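Local coordinates for protein kinase A regulatory subunit, putative (PDB 6FTF) that probably restrains the catalytic subunit of a cAMP-independent protein kinase A, and binds the nucleoside analogue 7-cyano-7-deazainosine in two pockets, at residues G59-A64 / W134-D139; H42-S47 / R261-M266; L175-A180 / E265-P270. All blocks are in the same frame, centred on the assembly; numbering follows the deposited sequence.

Contact 1: residues G59-A64 / W134-D139; sequences GAMQRA and WVLDRD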
ATOM      1  N   GLY A  59     -15.171 -12.449  -7.151  1.00 11.11           N
ATOM      2  CA  GLY A  59     -16.082 -13.282  -7.908  1.00 11.09           C
ATOM      3  C   GLY A  59     -16.077 -12.987  -9.388  1.00 10.43           C
ATOM      4  O   GLY A  59     -16.338 -13.875 -10.201  1.00 11.66           O
ATOM      5  N   ALA A  60     -15.796 -11.741  -9.758  1.00  9.91           N
ATOM      6  CA  ALA A  60     -15.812 -11.335 -11.155  1.00  9.74           C
ATOM      7  C   ALA A  60     -14.530 -11.691 -11.892  1.00 10.28           C
ATOM      8  O   ALA A  60     -14.486 -11.561 -13.120  1.00 11.68           O
ATOM      9  CB  ALA A  60     -16.024  -9.821 -11.274  1.00 10.91           C
ATOM     10  N   MET A  61     -13.514 -12.162 -11.196  0.72 10.98           N
ATOM     11  CA  MET A  61     -12.234 -12.416 -11.825  0.72  9.38           C
ATOM     12  C   MET A  61     -12.161 -13.801 -12.442  0.72 10.14           C
ATOM     13  O   MET A  61     -12.865 -14.741 -12.040  0.72 11.13           O
ATOM     14  CB  MET A  61     -11.126 -12.211 -10.806  0.72 11.45           C
ATOM     15  CG  MET A  61     -11.056 -10.762 -10.350  0.72  8.85           C
ATOM     16  SD  MET A  61      -9.684 -10.390  -9.250  0.72 12.55           S
ATOM     17  CE  MET A  61     -10.322 -10.454  -7.699  0.72 42.45           C
ATOM     18  N   GLN A  62     -11.326 -13.904 -13.466  1.00  9.54           N
ATOM     19  CA  GLN A  62     -11.084 -15.168 -14.147  1.00 10.15           C
ATOM     20  C   GLN A  62      -9.582 -15.408 -14.216  1.00  9.81           C
ATOM     21  O   GLN A  62      -8.787 -14.470 -14.287  1.00 11.20           O
ATOM     22  CB  GLN A  62     -11.632 -15.121 -15.569  1.00 11.28           C
ATOM     23  CG  GLN A  62     -13.112 -14.782 -15.664  1.00 13.19           C
ATOM     24  CD  GLN A  62     -13.552 -14.630 -17.102  1.00 16.61           C
ATOM     25  OE1 GLN A  62     -13.547 -13.526 -17.668  1.00 21.88           O
ATOM     26  NE2 GLN A  62     -13.906 -15.738 -17.710  1.00 17.32           N
ATOM     27  N   ARG A  63      -9.179 -16.665 -14.235  1.00  9.61           N
ATOM     28  CA  ARG A  63      -7.761 -16.991 -14.191  1.00  9.28           C
ATOM     29  C   ARG A  63      -7.162 -17.066 -15.584  1.00  9.30           C
ATOM     30  O   ARG A  63      -7.783 -17.601 -16.505  1.00 12.10           O
ATOM     31  CB  ARG A  63      -7.545 -18.318 -13.477  1.00 10.01           C
ATOM     32  CG  ARG A  63      -6.068 -18.682 -13.281  1.00 10.50           C
ATOM     33  CD  ARG A  63      -5.945 -19.766 -12.223  1.00 11.59           C
ATOM     34  NE  ARG A  63      -6.694 -20.949 -12.620  1.00 12.11           N
ATOM     35  CZ  ARG A  63      -7.245 -21.827 -11.802  1.00 10.44           C
ATOM     36  NH1 ARG A  63      -7.899 -22.852 -12.322  1.00 12.62           N
ATOM     37  NH2 ARG A  63      -7.159 -21.694 -10.496  1.00 10.56           N
ATOM     38  N   ALA A  64      -5.938 -16.579 -15.721  1.00  9.75           N
ATOM     39  CA  ALA A  64      -5.179 -16.696 -16.957  1.00 10.09           C
ATOM     40  C   ALA A  64      -3.751 -17.098 -16.632  1.00 10.07           C
ATOM     41  O   ALA A  64      -3.241 -16.776 -15.559  1.00 10.95           O
ATOM     42  CB  ALA A  64      -5.168 -15.367 -17.714  1.00 12.69           C
ATOM     43  N   TRP A 134      -5.075 -13.329 -12.045  1.00  8.54           N
ATOM     44  CA  TRP A 134      -6.522 -13.192 -11.982  1.00  8.18           C
ATOM     45  C   TRP A 134      -6.899 -11.897 -12.695  1.00  8.90           C
ATOM     46  O   TRP A 134      -6.266 -10.855 -12.484  1.00 10.13           O
ATOM     47  CB  TRP A 134      -7.007 -13.218 -10.530  1.00  8.95           C
ATOM     48  CG  TRP A 134      -6.805 -14.568  -9.924  1.00  9.00           C
ATOM     49  CD1 TRP A 134      -5.703 -15.000  -9.217  1.00  9.10           C
ATOM     50  CD2 TRP A 134      -7.674 -15.703 -10.030  1.00  8.27           C
ATOM     51  NE1 TRP A 134      -5.862 -16.316  -8.863  1.00  9.94           N
ATOM     52  CE2 TRP A 134      -7.059 -16.768  -9.347  1.00  9.53           C
ATOM     53  CE3 TRP A 134      -8.922 -15.915 -10.611  1.00  9.97           C
ATOM     54  CZ2 TRP A 134      -7.653 -18.021  -9.235  1.00 10.10           C
ATOM     55  CZ3 TRP A 134      -9.507 -17.157 -10.499  1.00 10.54           C
ATOM     56  CH2 TRP A 134      -8.870 -18.198  -9.821  1.00 10.92           C
ATOM     57  N   VAL A 135      -7.914 -11.968 -13.543  1.00  9.32           N
ATOM     58  CA  VAL A 135      -8.188 -10.929 -14.530  1.00  9.40           C
ATOM     59  C   VAL A 135      -9.572 -10.344 -14.313  1.00  9.17           C
ATOM     60  O   VAL A 135     -10.560 -11.077 -14.211  1.00  9.79           O
ATOM     61  CB  VAL A 135      -8.053 -11.481 -15.957  1.00 11.10           C
ATOM     62  CG1 VAL A 135      -8.098 -10.338 -16.988  1.00 12.10           C
ATOM     63  CG2 VAL A 135      -6.787 -12.319 -16.084  1.00 12.64           C
ATOM     64  N   LEU A 136      -9.632  -9.015 -14.279  1.00  9.50           N
ATOM     65  CA  LEU A 136     -10.863  -8.263 -14.071  1.00  9.36           C
ATOM     66  C   LEU A 136     -11.191  -7.452 -15.317  1.00  9.82           C
ATOM     67  O   LEU A 136     -10.301  -6.895 -15.959  1.00 10.50           O
ATOM     68  CB  LEU A 136     -10.708  -7.310 -12.883  1.00 10.84           C
ATOM     69  CG  LEU A 136     -11.967  -6.600 -12.406  1.00 10.62           C
ATOM     70  CD1 LEU A 136     -12.975  -7.589 -11.844  1.00 11.36           C
ATOM     71  CD2 LEU A 136     -11.627  -5.566 -11.355  1.00 11.28           C
ATOM     72  N   ASP A 137     -12.472  -7.395 -15.655  1.00  9.72           N
ATOM     73  CA  ASP A 137     -12.937  -6.636 -16.805  1.00 10.90           C
ATOM     74  C   ASP A 137     -12.998  -5.140 -16.504  1.00 10.18           C
ATOM     75  O   ASP A 137     -13.113  -4.704 -15.355  1.00 10.47           O
ATOM     76  CB  ASP A 137     -14.321  -7.145 -17.222  1.00 12.75           C
ATOM     77  CG  ASP A 137     -15.394  -6.813 -16.195  1.00 12.11           C
ATOM     78  OD1 ASP A 137     -15.458  -7.492 -15.143  1.00 13.31           O
ATOM     79  OD2 ASP A 137     -16.152  -5.836 -16.428  1.00 13.65           O
ATOM     80  N   ARG A 138     -12.982  -4.360 -17.588  1.00 11.46           N
ATOM     81  CA  ARG A 138     -12.977  -2.903 -17.497  1.00 11.57           C
ATOM     82  C   ARG A 138     -14.192  -2.372 -16.752  1.00 11.29           C
ATOM     83  O   ARG A 138     -14.063  -1.476 -15.914  1.00 10.96           O
ATOM     84  CB  ARG A 138     -12.926  -2.313 -18.904  1.00 13.67           C
ATOM     85  CG  ARG A 138     -13.128  -0.809 -18.983  1.00 16.64           C
ATOM     86  CD  ARG A 138     -12.791  -0.377 -20.410  1.00 24.91           C
ATOM     87  NE  ARG A 138     -12.850   1.053 -20.674  1.00 39.45           N
ATOM     88  CZ  ARG A 138     -12.543   1.582 -21.856  0.17 51.31           C
ATOM     89  NH1 ARG A 138     -12.162   0.795 -22.860  1.00 50.31           N
ATOM     90  NH2 ARG A 138     -12.614   2.891 -22.041  0.03 51.15           N
ATOM     91  N   ASP A 139     -15.388  -2.861 -17.080  1.00 11.63           N
ATOM     92  CA  ASP A 139     -16.586  -2.266 -16.493  1.00 11.85           C
ATOM     93  C   ASP A 139     -16.627  -2.495 -14.993  1.00 11.28           C
ATOM     94  O   ASP A 139     -17.001  -1.595 -14.235  1.00 11.73           O
ATOM     95  CB  ASP A 139     -17.857  -2.805 -17.159  1.00 13.17           C
ATOM     96  CG  ASP A 139     -18.069  -2.257 -18.573  1.00 17.73           C
ATOM     97  OD1 ASP A 139     -17.362  -1.311 -18.972  1.00 18.81           O
ATOM     98  OD2 ASP A 139     -18.966  -2.777 -19.280  1.00 21.04           O
TER
HETATM   99  O   HOH W   1     -14.901 -10.126 -15.299  1.00 16.69           O
HETATM  100  O   HOH W   2     -12.546 -11.071 -16.262  1.00 15.19           O
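With CG anti to the backbone N (chi1 -175°), Arg63 runs alongside Trp134, whose CG stands anti to its carbonyl carbon (chi1 -68°); the two side chains point the same way. Arg63 CB lies over one face of the indole, 3.9 Å from the centroid of the Trp134 six-membered ring and displaced toward the rim, a CH-pi contact. Farther out, Arg63 CD reaches within 3.9 Å of Trp134 CZ2, while the guanidinium plane is turned 58° from the ring. The indole NE1 is engaged by Gln87 OE1. Arg63 and Trp134 form a non-hydrogen-bonded antiparallel pair; in the adjoining hydrogen-bonded pair, Gln62 N donates to Val135 O (3.0 Å) and Val135 N donates to Gln62 O (2.8 Å). A CA-H...O contact from Met61 CA to Val135 O (3.2 Å) adds to the backbone pairing. Val135 CG2 packs on Ala64 CB at 3.8 Å, and where the chain leaves helix 51-60, Ala60 CB meets Leu136 CD1, also at 3.8 Å. Just beyond, Asp137 N-caps helix 138-145. Strands 62-67 and 130-137, first and last of their sheet in chain order yet neighbours in it, are thereby joined, an arrangement characteristic of the cupin-like beta fold of cyclic nucleotide-binding domains.

Contact 2: residues H42-S47 / R261-M266; sequences HNVLFS and RRHFEM
Met266, His42 and Arg262 give up the most surface where residues 42-47 meet residues 261-266. Arg262 reaches across with NH2, which donates to Ser47 O at 2.8 Å in a bond that is weak because it is bent (128° at the hydrogen). Its NH1 is tied to Thr41 O and, through a water, to Phe46 O. The first torsion of Arg262 (chi1 65°) sets CG over the centre of one face of the His263 imidazole, whose CE1 in turn lies over the centre of the guanidinium. On the opposite face of that imidazole stands Ser47 OG, 3.3 Å from His263 CE1, held by its own bond to Val44 O. A further water links His263 NE2 to Asn43 O.

His42 CD2 comes 3.1 Å from Arg262 O, which lies obliquely to the imidazole, while ND1 is bound to Lys38 O. One water gathers three backbone atoms, donating to His42 O and Arg262 O and accepting from Met266 N. The extended Met266 side chain reaches the 42-47 loop, its SD accepting a long, weak bond from Val44 N (3.7 Å) and its methyl CE lying against the Val44 side chain; both contacts rest on one of two conformers and are uncertain.

Residues 42-47 link helix 30-42 to helix 51-60, with Asn43 and Phe46 resting on strand 82-86; across the contact the chain has left strand 254-260 and enters helix 264-268, and Val44 and Met266 both touch Gln176 of helix 171-178.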
ATOM      1  N   HIS A  42      -4.123  -6.900  -0.258  1.00  9.33           N
ATOM      2  CA  HIS A  42      -2.764  -6.395  -0.144  1.00 10.43           C
ATOM      3  C   HIS A  42      -2.340  -5.553  -1.333  1.00  9.93           C
ATOM      4  O   HIS A  42      -1.222  -5.041  -1.339  1.00 12.37           O
ATOM      5  CB  HIS A  42      -1.783  -7.554   0.066  1.00 11.56           C
ATOM      6  CG  HIS A  42      -1.951  -8.214   1.393  1.00 12.72           C
ATOM      7  ND1 HIS A  42      -2.938  -9.143   1.643  1.00 24.48           N
ATOM      8  CD2 HIS A  42      -1.298  -8.036   2.565  1.00 16.40           C
ATOM      9  CE1 HIS A  42      -2.867  -9.530   2.905  1.00 26.78           C
ATOM     10  NE2 HIS A  42      -1.878  -8.875   3.486  1.00 19.69           N
ATOM     11  N   ASN A  43      -3.204  -5.371  -2.320  1.00  9.23           N
ATOM     12  CA  ASN A  43      -2.887  -4.579  -3.499  1.00  8.59           C
ATOM     13  C   ASN A  43      -3.544  -3.213  -3.389  1.00  8.78           C
ATOM     14  O   ASN A  43      -4.747  -3.111  -3.143  1.00  8.43           O
ATOM     15  CB  ASN A  43      -3.355  -5.301  -4.765  1.00 10.04           C
ATOM     16  CG  ASN A  43      -2.975  -4.554  -6.015  1.00  9.83           C
ATOM     17  OD1 ASN A  43      -3.513  -3.487  -6.297  1.00 10.42           O
ATOM     18  ND2 ASN A  43      -2.050  -5.106  -6.790  1.00 10.58           N
ATOM     19  N   VAL A  44      -2.754  -2.164  -3.592  1.00  8.48           N
ATOM     20  CA  VAL A  44      -3.213  -0.810  -3.300  1.00  8.33           C
ATOM     21  C   VAL A  44      -4.413  -0.365  -4.125  1.00  8.28           C
ATOM     22  O   VAL A  44      -5.101   0.580  -3.718  1.00  8.78           O
ATOM     23  CB  VAL A  44      -2.083   0.225  -3.441  1.00 10.79           C
ATOM     24  CG1 VAL A  44      -0.910  -0.138  -2.561  1.00 12.58           C
ATOM     25  CG2 VAL A  44      -1.686   0.407  -4.906  1.00 10.50           C
ATOM     26  N   LEU A  45      -4.682  -0.978  -5.277  1.00  8.31           N
ATOM     27  CA  LEU A  45      -5.810  -0.543  -6.094  1.00  8.57           C
ATOM     28  C   LEU A  45      -7.149  -0.810  -5.434  1.00  8.85           C
ATOM     29  O   LEU A  45      -8.152  -0.230  -5.859  1.00 10.51           O
ATOM     30  CB  LEU A  45      -5.793  -1.260  -7.441  1.00  9.73           C
ATOM     31  CG  LEU A  45      -4.618  -0.923  -8.349  1.00 10.05           C
ATOM     32  CD1 LEU A  45      -4.558  -1.873  -9.527  1.00 12.05           C
ATOM     33  CD2 LEU A  45      -4.683   0.519  -8.833  1.00 13.01           C
ATOM     34  N   PHE A  46      -7.188  -1.664  -4.415  1.00  8.22           N
ATOM     35  CA  PHE A  46      -8.427  -2.067  -3.755  1.00  8.45           C
ATOM     36  C   PHE A  46      -8.496  -1.583  -2.313  1.00  8.49           C
ATOM     37  O   PHE A  46      -9.360  -2.027  -1.557  1.00  9.34           O
ATOM     38  CB  PHE A  46      -8.574  -3.589  -3.837  1.00  8.69           C
ATOM     39  CG  PHE A  46      -8.375  -4.125  -5.229  1.00  8.87           C
ATOM     40  CD1 PHE A  46      -9.415  -4.200  -6.131  1.00  9.19           C
ATOM     41  CD2 PHE A  46      -7.122  -4.501  -5.643  1.00  9.40           C
ATOM     42  CE1 PHE A  46      -9.200  -4.668  -7.414  1.00 10.66           C
ATOM     43  CE2 PHE A  46      -6.899  -4.968  -6.925  1.00 10.53           C
ATOM     44  CZ  PHE A  46      -7.932  -5.044  -7.805  1.00 10.25           C
ATOM     45  N   SER A  47      -7.632  -0.636  -1.944  1.00  8.01           N
ATOM     46  CA  SER A  47      -7.391  -0.285  -0.550  1.00  8.61           C
ATOM     47  C   SER A  47      -8.653   0.106   0.203  1.00  9.48           C
ATOM     48  O   SER A  47      -8.754  -0.167   1.407  1.00 11.28           O
ATOM     49  CB  SER A  47      -6.413   0.883  -0.451  1.00  8.78           C
ATOM     50  OG  SER A  47      -5.144   0.527  -0.935  1.00 10.28           O
ATOM     51  N   ARG A 261      -0.912  -1.482   7.494  1.00  8.65           N
ATOM     52  CA  ARG A 261       0.151  -2.474   7.431  1.00  8.62           C
ATOM     53  C   ARG A 261      -0.006  -3.427   6.256  1.00  8.73           C
ATOM     54  O   ARG A 261       0.993  -3.877   5.709  1.00  9.57           O
ATOM     55  CB  ARG A 261       0.200  -3.243   8.753  1.00  9.95           C
ATOM     56  CG  ARG A 261       1.412  -4.095   8.943  1.00  9.97           C
ATOM     57  CD  ARG A 261       1.406  -4.665  10.340  1.00 11.05           C
ATOM     58  NE  ARG A 261       2.575  -5.481  10.591  1.00 11.51           N
ATOM     59  CZ  ARG A 261       2.798  -6.108  11.749  1.00 11.93           C
ATOM     60  NH1 ARG A 261       1.934  -6.002  12.750  1.00 14.18           N
ATOM     61  NH2 ARG A 261       3.880  -6.854  11.894  1.00 12.45           N
ATOM     62  N   ARG A 262      -1.238  -3.744   5.858  1.00  8.79           N
ATOM     63  CA  ARG A 262      -1.418  -4.693   4.760  1.00  8.97           C
ATOM     64  C   ARG A 262      -0.870  -4.173   3.439  1.00  9.22           C
ATOM     65  O   ARG A 262      -0.616  -4.979   2.536  1.00 11.41           O
ATOM     66  CB  ARG A 262      -2.885  -5.097   4.609  1.00 11.55           C
ATOM     67  CG  ARG A 262      -3.830  -3.990   4.211  1.00 13.87           C
ATOM     68  CD  ARG A 262      -5.296  -4.327   4.563  1.00 16.51           C
ATOM     69  NE  ARG A 262      -6.243  -3.203   4.422  1.00 17.23           N
ATOM     70  CZ  ARG A 262      -7.080  -3.025   3.400  1.00 16.62           C
ATOM     71  NH1 ARG A 262      -7.104  -3.874   2.378  1.00 17.96           N
ATOM     72  NH2 ARG A 262      -7.902  -1.989   3.386  1.00 18.21           N
ATOM     73  N   HIS A 263      -0.676  -2.860   3.309  1.00  8.81           N
ATOM     74  CA  HIS A 263      -0.160  -2.257   2.090  1.00  9.96           C
ATOM     75  C   HIS A 263       1.298  -1.864   2.206  1.00 10.05           C
ATOM     76  O   HIS A 263       1.875  -1.358   1.237  1.00 12.32           O
ATOM     77  CB  HIS A 263      -1.001  -1.042   1.744  1.00  9.47           C
ATOM     78  CG  HIS A 263      -2.426  -1.379   1.483  1.00  9.97           C
ATOM     79  ND1 HIS A 263      -3.466  -0.788   2.156  1.00 10.25           N
ATOM     80  CD2 HIS A 263      -2.983  -2.301   0.652  1.00  9.81           C
ATOM     81  CE1 HIS A 263      -4.608  -1.305   1.735  1.00  9.79           C
ATOM     82  NE2 HIS A 263      -4.338  -2.236   0.831  1.00 10.94           N
ATOM     83  N   PHE A 264       1.934  -2.123   3.344  1.00  9.81           N
ATOM     84  CA  PHE A 264       3.292  -1.644   3.582  1.00 10.23           C
ATOM     85  C   PHE A 264       4.275  -2.231   2.585  1.00 10.81           C
ATOM     86  O   PHE A 264       5.087  -1.510   2.002  1.00 11.11           O
ATOM     87  CB  PHE A 264       3.686  -1.990   5.020  1.00 11.39           C
ATOM     88  CG  PHE A 264       5.091  -1.627   5.388  1.00 11.56           C
ATOM     89  CD1 PHE A 264       5.470  -0.307   5.530  1.00 13.72           C
ATOM     90  CD2 PHE A 264       6.022  -2.616   5.658  1.00 12.17           C
ATOM     91  CE1 PHE A 264       6.761   0.026   5.899  1.00 14.21           C
ATOM     92  CE2 PHE A 264       7.307  -2.285   6.044  1.00 13.70           C
ATOM     93  CZ  PHE A 264       7.674  -0.960   6.157  1.00 15.88           C
ATOM     94  N   GLU A 265       4.246  -3.551   2.404  1.00 12.61           N
ATOM     95  CA  GLU A 265       5.199  -4.191   1.504  1.00 13.09           C
ATOM     96  C   GLU A 265       5.079  -3.632   0.091  1.00 13.22           C
ATOM     97  O   GLU A 265       6.084  -3.274  -0.540  1.00 13.66           O
ATOM     98  CB  GLU A 265       4.969  -5.703   1.506  1.00 17.38           C
ATOM     99  CG  GLU A 265       5.980  -6.474   0.682  1.00 54.20           C
ATOM    100  CD  GLU A 265       7.384  -6.343   1.241  1.00 80.82           C
ATOM    101  OE1 GLU A 265       7.523  -6.316   2.484  1.00 81.69           O
ATOM    102  OE2 GLU A 265       8.343  -6.258   0.444  1.00 81.85           O
ATOM    103  N   MET A 266       3.855  -3.521  -0.418  1.00 11.55           N
ATOM    104  CA  MET A 266       3.693  -3.081  -1.798  0.57 13.27           C
ATOM    105  C   MET A 266       4.150  -1.645  -1.979  0.88 13.25           C
ATOM    106  O   MET A 266       4.822  -1.323  -2.965  0.85 15.63           O
ATOM    107  CB  MET A 266       2.255  -3.246  -2.289  0.57 13.69           C
ATOM    108  CG  MET A 266       2.062  -2.713  -3.713  0.57 12.11           C
ATOM    109  SD  MET A 266       0.592  -3.353  -4.563  0.57 10.86           S
ATOM    110  CE  MET A 266       0.475  -2.104  -5.806  0.57 27.08           C
TER
HETATM  111  O   HOH W   3       1.241  -5.003   0.321  1.00 19.55           O
HETATM  112  O   HOH W   4      -6.293  -3.387  -0.873  1.00  9.99           O
HETATM  113  O   HOH W   5      -9.060  -3.701   0.707  1.00 21.70           O

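Contact 3: residues L175-A180 / E265-P270; sequences LQLADA and EMCLGP
The backbones come nearest at Leu177 and Cys267, whose CA atoms are 4.9 Å apart, bringing helix 171-178 against helix 264-268. This is helix-to-helix packing within the second cyclic nucleotide-binding module: one helix leads into strand 181-186, the other follows strand 254-260, and those strands are neighbours in one antiparallel sheet. The small side chain of Cys267 suits so close an approach; its CB lies 3.8 Å from Leu177 CD1. In one of its two conformers the sulfur lies near Gln176 O and Ala180 CB, a placement to be taken as uncertain, and Leu259 of strand 254-260 lies against both Ala180 and Cys267. Gln176 projects toward helix 264-268 with CG anti to the backbone N (chi1 174°) and the chain extended beyond it, meeting Met266 at about a right angle. Its amide lies beside the Met266 methyl, although the closeness of that approach is doubtful because Met266 also has two conformers. Gln176 OE1 and Met266 O, both acceptors, stand 3.5 Å apart without bonding. The remaining contacts are apolar, and Leu160 and Leu166 extend them on the side of Leu177. Two leucine side chains cross obliquely, Leu177 CD2 lying 4.1 Å from Leu268 CD2.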
ATOM      1  N   LEU A 175       2.724   7.464  -6.568  1.00  8.30           N
ATOM      2  CA  LEU A 175       1.283   7.358  -6.787  1.00  8.05           C
ATOM      3  C   LEU A 175       0.733   6.041  -6.255  1.00  7.86           C
ATOM      4  O   LEU A 175      -0.403   6.004  -5.763  1.00  8.82           O
ATOM      5  CB  LEU A 175       0.971   7.511  -8.263  1.00  9.39           C
ATOM      6  CG  LEU A 175       1.242   8.933  -8.769  1.00 10.11           C
ATOM      7  CD1 LEU A 175       1.334   8.927 -10.274  1.00 12.78           C
ATOM      8  CD2 LEU A 175       0.182   9.919  -8.283  1.00 10.60           C
ATOM      9  N   GLN A 176       1.525   4.968  -6.322  1.00  8.05           N
ATOM     10  CA  GLN A 176       1.137   3.685  -5.730  1.00  8.39           C
ATOM     11  C   GLN A 176       0.976   3.808  -4.218  1.00  9.44           C
ATOM     12  O   GLN A 176       0.057   3.222  -3.634  1.00 10.17           O
ATOM     13  CB  GLN A 176       2.183   2.637  -6.114  1.00 10.37           C
ATOM     14  CG  GLN A 176       2.097   1.266  -5.520  1.00 12.56           C
ATOM     15  CD  GLN A 176       3.073   0.352  -6.210  1.00 15.74           C
ATOM     16  OE1 GLN A 176       4.289   0.379  -5.946  1.00 18.99           O
ATOM     17  NE2 GLN A 176       2.572  -0.399  -7.145  1.00 15.63           N
ATOM     18  N   LEU A 177       1.843   4.579  -3.568  1.00  8.93           N
ATOM     19  CA  LEU A 177       1.657   4.883  -2.154  1.00  8.49           C
ATOM     20  C   LEU A 177       0.380   5.695  -1.945  1.00  8.08           C
ATOM     21  O   LEU A 177      -0.419   5.408  -1.046  1.00  8.66           O
ATOM     22  CB  LEU A 177       2.900   5.604  -1.628  1.00  9.27           C
ATOM     23  CG  LEU A 177       2.789   6.150  -0.218  1.00  9.84           C
ATOM     24  CD1 LEU A 177       2.525   5.073   0.816  1.00 11.36           C
ATOM     25  CD2 LEU A 177       4.047   6.904   0.118  1.00 11.90           C
ATOM     26  N   ALA A 178       0.181   6.736  -2.755  1.00  7.82           N
ATOM     27  CA  ALA A 178      -1.001   7.580  -2.605  1.00  8.35           C
ATOM     28  C   ALA A 178      -2.287   6.761  -2.670  1.00  8.06           C
ATOM     29  O   ALA A 178      -3.270   7.076  -1.976  1.00  8.57           O
ATOM     30  CB  ALA A 178      -1.032   8.663  -3.680  1.00  8.10           C
ATOM     31  N   ASP A 179      -2.318   5.726  -3.526  1.00  8.18           N
ATOM     32  CA  ASP A 179      -3.502   4.877  -3.671  1.00  8.45           C
ATOM     33  C   ASP A 179      -3.946   4.270  -2.345  1.00  7.51           C
ATOM     34  O   ASP A 179      -5.114   3.914  -2.198  1.00  9.21           O
ATOM     35  CB  ASP A 179      -3.193   3.718  -4.633  1.00  8.48           C
ATOM     36  CG  ASP A 179      -3.183   4.108  -6.102  1.00  8.35           C
ATOM     37  OD1 ASP A 179      -3.950   5.015  -6.502  1.00 10.29           O
ATOM     38  OD2 ASP A 179      -2.414   3.473  -6.865  1.00 10.35           O
ATOM     39  N   ALA A 180      -3.028   4.090  -1.403  1.00  7.98           N
ATOM     40  CA  ALA A 180      -3.285   3.411  -0.136  1.00  8.64           C
ATOM     41  C   ALA A 180      -3.399   4.371   1.043  1.00  8.33           C
ATOM     42  O   ALA A 180      -3.569   3.910   2.178  1.00 10.06           O
ATOM     43  CB  ALA A 180      -2.195   2.368   0.137  1.00  9.63           C
ATOM     44  N   GLU A 265       4.246  -3.551   2.404  1.00 12.61           N
ATOM     45  CA  GLU A 265       5.199  -4.191   1.504  1.00 13.09           C
ATOM     46  C   GLU A 265       5.079  -3.632   0.091  1.00 13.22           C
ATOM     47  O   GLU A 265       6.084  -3.274  -0.540  1.00 13.66           O
ATOM     48  CB  GLU A 265       4.969  -5.703   1.506  1.00 17.38           C
ATOM     49  CG  GLU A 265       5.980  -6.474   0.682  1.00 54.20           C
ATOM     50  CD  GLU A 265       7.384  -6.343   1.241  1.00 80.82           C
ATOM     51  OE1 GLU A 265       7.523  -6.316   2.484  1.00 81.69           O
ATOM     52  OE2 GLU A 265       8.343  -6.258   0.444  1.00 81.85           O
ATOM     53  N   MET A 266       3.855  -3.521  -0.418  1.00 11.55           N
ATOM     54  CA  MET A 266       3.693  -3.081  -1.798  0.57 13.27           C
ATOM     55  C   MET A 266       4.150  -1.645  -1.979  0.88 13.25           C
ATOM     56  O   MET A 266       4.822  -1.323  -2.965  0.85 15.63           O
ATOM     57  CB  MET A 266       2.255  -3.246  -2.289  0.57 13.69           C
ATOM     58  CG  MET A 266       2.062  -2.713  -3.713  0.57 12.11           C
ATOM     59  SD  MET A 266       0.592  -3.353  -4.563  0.57 10.86           S
ATOM     60  CE  MET A 266       0.475  -2.104  -5.806  0.57 27.08           C
ATOM     61  N   CYS A 267       3.796  -0.763  -1.063  1.00 12.18           N
ATOM     62  CA  CYS A 267       3.988   0.685  -1.222  0.66 12.91           C
ATOM     63  C   CYS A 267       5.385   1.128  -0.825  0.93 12.96           C
ATOM     64  O   CYS A 267       5.955   2.058  -1.404  0.84 13.15           O
ATOM     65  CB  CYS A 267       3.046   1.429  -0.281  0.66 12.94           C
ATOM     66  SG  CYS A 267       1.350   1.283  -0.701  0.66 14.60           S
ATOM     67  N   LEU A 268       5.898   0.537   0.248  1.00 13.74           N
ATOM     68  CA  LEU A 268       7.127   1.027   0.849  1.00 14.93           C
ATOM     69  C   LEU A 268       8.249   0.012   0.799  1.00 14.56           C
ATOM     70  O   LEU A 268       9.356   0.314   1.255  1.00 15.59           O
ATOM     71  CB  LEU A 268       6.891   1.515   2.282  1.00 14.21           C
ATOM     72  CG  LEU A 268       6.006   2.757   2.399  1.00 12.89           C
ATOM     73  CD1 LEU A 268       5.899   3.163   3.848  1.00 14.79           C
ATOM     74  CD2 LEU A 268       6.521   3.928   1.557  1.00 13.82           C
ATOM     75  N   GLY A 269       8.016  -1.153   0.195  1.00 16.58           N
ATOM     76  CA  GLY A 269       9.057  -2.125  -0.021  1.00 16.51           C
ATOM     77  C   GLY A 269      10.346  -1.514  -0.534  1.00 17.51           C
ATOM     78  O   GLY A 269      11.441  -1.818  -0.047  1.00 17.81           O
ATOM     79  N   PRO A 270      10.251  -0.625  -1.527  1.00 17.27           N
ATOM     80  CA  PRO A 270      11.475  -0.027  -2.086  1.00 19.40           C
ATOM     81  C   PRO A 270      12.233   0.888  -1.124  1.00 19.61           C
ATOM     82  O   PRO A 270      13.392   1.225  -1.409  1.00 23.19           O
ATOM     83  CB  PRO A 270      10.971   0.741  -3.318  1.00 26.35           C
ATOM     84  CG  PRO A 270       9.677   0.097  -3.662  1.00 26.80           C
ATOM     85  CD  PRO A 270       9.069  -0.329  -2.357  1.00 23.71           C
TER

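In the fold
Contacts 2 and 3 form one continuous cluster, their centres about 7 Å apart, because both use helix 264-268 and share Met266. Val44 and Ser47 of contact 2 pack directly on Gln176, Cys267 and Ala180 of contact 3, so the 42-47 loop sits against both helices. Contact 1 lies about 19 Å from contact 2 and 23 Å from contact 3, centre to centre, and touches neither; along the chain it is nested within the loop closed by contact 2. It fastens strands of the first module, whereas contact 2 joins the two modules. None of the three lies in a nucleoside pocket; the side chains of Gln176, Met266 and Val135 lie about 7, 9 and 12 Å, respectively, from one or other bound 7-cyano-7-deazainosine.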